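Local coordinates for Lin1944 protein (Listeria innocua, PDB 3D7L) that is of unknown function but belongs to the short-chain dehydrogenase/reductase family, and so is probably an oxidoreductase, at the interface of chains A and B. Residues are numbered along the deposited sequence; one frame, centred on the assembly and turned at random. Chains: chain A/B, Lin1944 protein.

Contact 1: the interface of chains A and B. Residues chain A 90, 94, 134, 137-138; chain B 126, 129-130.
Helices 79-100 and 126-142 of chain A meet helix 126-142 of chain B, with B:Met130, a selenomethionine, reaching between the two chain A helices. Its CG stands anti to the backbone N (chi1 -176°), which carries the chain away from its own helix; an extended chi2 (-161°) brings the selenium to A:Ile94 and A:Leu90, and the bend at chi3 (64°) turns the terminal methyl CE away from those two side chains. The delta-methyl CD1 of A:Ile94 lies 3.5 Å from B:Met130 SE and equally near CG of the same side chain. A:Leu90 comes at about a right angle to the selenomethionine, its CD2 4.0 Å from SE. On the helix 126-142 side, A:Ala134 CB packs 3.9 Å from B:Met130 CG, and A:Phe138 CB meets B:Met130 CB. The ring of A:Phe138 runs on past this point to B:Ala126, where CE1 is 3.9 Å from the methyl CB. One face of that ring is covered from within chain A by A:Ile94 CG2, 3.6 Å above the plane over its centre, so A:Ile94 steadies the ring with one branch and touches the selenomethionine with the other. Small residues let the helices come close: A:Ala137 CB abuts the backbone carbonyl O of B:Ala129 at 3.2 Å. In each subunit the two helices pack side by side on the flank of the Rossmann-type fold, forming the helical face that SDR proteins commonly use to pair.

Contact 2: the interface of chains A and B. Residues chain A 74, 77-79, 82; chain B 94-95, 98.
Apolar packing centres on B:Leu98, from helix 79-100 of chain B, which lies against the turn leading from 3-10 helix 74-76 into helix 79-100 of chain A. With CG anti to the carbonyl carbon (chi1 -55°), its side chain projects towards chain A, and the two methyls divide the work. CD2 heads for the leucines, 4.0 Å from A:Leu77 CD2 and a little farther from A:Leu74 CD1. CD1 reaches the start of the chain A helix, 4.0 Å from A:Pro79 CA, and also touches A:Asn82 CB. The leucine thus spans the turn and the first part of the helix, and it buries 84 Å² against chain A.

Carbon also meets polar groups. The backbone O of A:Leu77 lies against the flank of B:Leu98, as near its CB as its CD2, 3.6 Å from each. A:Pro79 sets CB and CG of its ring against the carboxamide of B:Asn95, with CB 3.4 Å from OD1; this is van der Waals contact between pyrrolidine and amide. The side chain of A:Asn82 crosses that of B:Ile94 at about a right angle, its amide oxygen OD1 beside CG2.

Water supplies a polar link. A:Asn82 has CG anti to the backbone N (chi1 -161°), which directs its amide towards chain B, where water 1 joins it to the carboxamide of B:Asn95. The water lies 3.0 Å from A:Asn82 OD1 and 2.7 Å from B:Asn95 OD1, bridging two amide oxygens.

Contact 1: the interface of chains A and B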
loop_
_atom_site.group_PDB
_atom_site.type_symbol
_atom_site.label_atom_id
_atom_site.label_comp_id
_atom_site.label_asym_id
_atom_site.label_seq_id
_atom_site.Cartn_x
_atom_site.Cartn_y
_atom_site.Cartn_z
ATOM N N LEU A 90 -0.164 6.120 -5.787
ATOM C CA LEU A 90 0.451 4.827 -5.476
ATOM C C LEU A 90 1.311 4.341 -6.636
ATOM O O LEU A 90 2.532 4.265 -6.513
ATOM C CB LEU A 90 -0.620 3.781 -5.150
ATOM C CG LEU A 90 -0.214 2.424 -4.566
ATOM C CD1 LEU A 90 -1.484 1.776 -4.008
ATOM C CD2 LEU A 90 0.479 1.498 -5.565
ATOM N N ILE A 94 5.389 4.761 -7.597
ATOM C CA ILE A 94 6.212 3.560 -7.609
ATOM C C ILE A 94 6.857 3.389 -8.987
ATOM O O ILE A 94 8.023 3.044 -9.059
ATOM C CB ILE A 94 5.494 2.325 -7.056
ATOM C CG1 ILE A 94 5.253 2.561 -5.550
ATOM C CG2 ILE A 94 6.335 1.057 -7.290
ATOM C CD1 ILE A 94 4.415 1.512 -4.828
ATOM N N ALA A 134 1.312 1.743 0.985
ATOM C CA ALA A 134 1.924 1.094 -0.170
ATOM C C ALA A 134 3.299 1.679 -0.510
ATOM O O ALA A 134 4.282 0.940 -0.637
ATOM C CB ALA A 134 0.987 1.242 -1.379
ATOM N N ALA A 137 5.944 1.059 2.510
ATOM C CA ALA A 137 6.422 -0.332 2.524
ATOM C C ALA A 137 7.292 -0.721 1.302
ATOM O O ALA A 137 8.316 -1.414 1.464
ATOM C CB ALA A 137 5.233 -1.292 2.683
ATOM N N PHE A 138 6.848 -0.323 0.096
ATOM C CA PHE A 138 7.618 -0.517 -1.134
ATOM C C PHE A 138 9.033 0.066 -1.000
ATOM O O PHE A 138 9.988 -0.591 -1.407
ATOM C CB PHE A 138 6.952 0.097 -2.379
ATOM C CG PHE A 138 7.866 0.103 -3.606
ATOM C CD1 PHE A 138 8.056 -1.054 -4.356
ATOM C CD2 PHE A 138 8.603 1.224 -3.939
ATOM C CE1 PHE A 138 8.928 -1.078 -5.447
ATOM C CE2 PHE A 138 9.469 1.225 -5.051
ATOM C CZ PHE A 138 9.631 0.088 -5.802
ATOM N N ALA B 126 9.736 -6.661 -2.813
ATOM C CA ALA B 126 9.301 -5.249 -2.865
ATOM C C ALA B 126 7.833 -5.081 -3.231
ATOM O O ALA B 126 7.129 -4.229 -2.663
ATOM C CB ALA B 126 10.166 -4.425 -3.823
ATOM N N ALA B 129 5.693 -6.476 -0.370
ATOM C CA ALA B 129 5.805 -5.442 0.664
ATOM C C ALA B 129 4.801 -4.286 0.432
ATOM O O ALA B 129 4.018 -3.944 1.321
ATOM C CB ALA B 129 7.249 -4.891 0.709
HETATM N N MSE B 130 4.838 -3.704 -0.771
HETATM C CA MSE B 130 3.830 -2.721 -1.228
HETATM C C MSE B 130 2.384 -3.127 -0.938
HETATM O O MSE B 130 1.633 -2.376 -0.307
HETATM C CB MSE B 130 3.999 -2.481 -2.740
HETATM C CG MSE B 130 3.076 -1.409 -3.358
HETATM SE SE MSE B 130 2.939 -1.589 -5.328
HETATM C CE MSE B 130 2.080 -3.310 -5.453
#

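Contact 2: the interface of chains A and B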
loop_
_atom_site.group_PDB
_atom_site.type_symbol
_atom_site.label_atom_id
_atom_site.label_comp_id
_atom_site.label_asym_id
_atom_site.label_seq_id
_atom_site.Cartn_x
_atom_site.Cartn_y
_atom_site.Cartn_z
ATOM N N LEU A 74 -16.096 6.086 2.597
ATOM C CA LEU A 74 -15.820 4.673 2.378
ATOM C C LEU A 74 -16.977 3.935 1.691
ATOM O O LEU A 74 -16.751 3.191 0.722
ATOM C CB LEU A 74 -15.472 3.995 3.696
ATOM C CG LEU A 74 -15.334 2.481 3.665
ATOM C CD1 LEU A 74 -14.056 2.078 2.950
ATOM C CD2 LEU A 74 -15.374 1.936 5.072
ATOM N N LEU A 77 -16.988 4.687 -1.863
ATOM C CA LEU A 77 -15.740 4.435 -2.545
ATOM C C LEU A 77 -15.856 3.117 -3.319
ATOM O O LEU A 77 -15.887 2.014 -2.729
ATOM C CB LEU A 77 -14.599 4.361 -1.545
ATOM C CG LEU A 77 -13.198 4.200 -2.127
ATOM C CD1 LEU A 77 -12.826 5.376 -3.024
ATOM C CD2 LEU A 77 -12.239 4.087 -0.961
ATOM N N THR A 78 -15.969 3.230 -4.633
ATOM C CA THR A 78 -16.018 2.044 -5.472
ATOM C C THR A 78 -14.614 1.711 -5.972
ATOM O O THR A 78 -13.694 2.530 -5.852
ATOM C CB THR A 78 -16.956 2.250 -6.657
ATOM O OG1 THR A 78 -16.409 3.288 -7.470
ATOM C CG2 THR A 78 -18.368 2.633 -6.161
ATOM N N PRO A 79 -14.430 0.488 -6.500
ATOM C CA PRO A 79 -13.138 0.136 -7.097
ATOM C C PRO A 79 -12.756 1.093 -8.209
ATOM O O PRO A 79 -11.558 1.338 -8.414
ATOM C CB PRO A 79 -13.399 -1.238 -7.704
ATOM C CG PRO A 79 -14.562 -1.806 -6.930
ATOM C CD PRO A 79 -15.400 -0.625 -6.565
ATOM N N ASN A 82 -11.507 4.160 -6.551
ATOM C CA ASN A 82 -10.243 3.824 -5.888
ATOM C C ASN A 82 -9.054 3.737 -6.863
ATOM O O ASN A 82 -7.913 4.051 -6.509
ATOM C CB ASN A 82 -10.407 2.527 -5.100
ATOM C CG ASN A 82 -9.338 2.330 -4.035
ATOM O OD1 ASN A 82 -8.929 1.183 -3.762
ATOM N ND2 ASN A 82 -8.912 3.410 -3.399
ATOM N N ILE B 94 -8.751 -5.404 -1.413
ATOM C CA ILE B 94 -9.440 -4.158 -1.074
ATOM C C ILE B 94 -10.833 -4.107 -1.694
ATOM O O ILE B 94 -11.814 -3.733 -1.018
ATOM C CB ILE B 94 -8.545 -2.906 -1.333
ATOM C CG1 ILE B 94 -7.453 -2.850 -0.224
ATOM C CG2 ILE B 94 -9.379 -1.621 -1.322
ATOM C CD1 ILE B 94 -6.307 -1.931 -0.464
ATOM N N ASN B 95 -10.929 -4.559 -2.942
ATOM C CA ASN B 95 -12.206 -4.665 -3.637
ATOM C C ASN B 95 -13.167 -5.605 -2.947
ATOM O O ASN B 95 -14.372 -5.341 -2.920
ATOM C CB ASN B 95 -12.010 -4.995 -5.128
ATOM C CG ASN B 95 -11.475 -3.786 -5.920
ATOM O OD1 ASN B 95 -11.437 -2.685 -5.395
ATOM N ND2 ASN B 95 -11.052 -4.002 -7.158
ATOM N N LEU B 98 -14.538 -3.118 -0.580
ATOM C CA LEU B 98 -15.380 -2.098 -1.217
ATOM C C LEU B 98 -16.706 -2.666 -1.740
ATOM O O LEU B 98 -17.717 -1.962 -1.755
ATOM C CB LEU B 98 -14.641 -1.361 -2.348
ATOM C CG LEU B 98 -13.305 -0.712 -1.948
ATOM C CD1 LEU B 98 -12.709 -0.025 -3.133
ATOM C CD2 LEU B 98 -13.459 0.276 -0.786
HETATM O O HOH W 1 -9.334 -0.985 -5.738
#

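The C-alpha centres of contact 1 and contact 2 lie about 19 Å apart on one two-fold symmetric interface. Helix 79-100 links them: chain A supplies its start to contact 2 and its later part to contact 1, while chain B brings its later part to contact 2. Residue Ile94 serves in both, from chain A in contact 1 and from chain B in contact 2. Because symmetry repeats each patch with the chains exchanged, every copy of the helix engages its partner at several points along its length. This extended helical pairing would suit an SDR-type dimer, although the structure alone does not prove the solution state.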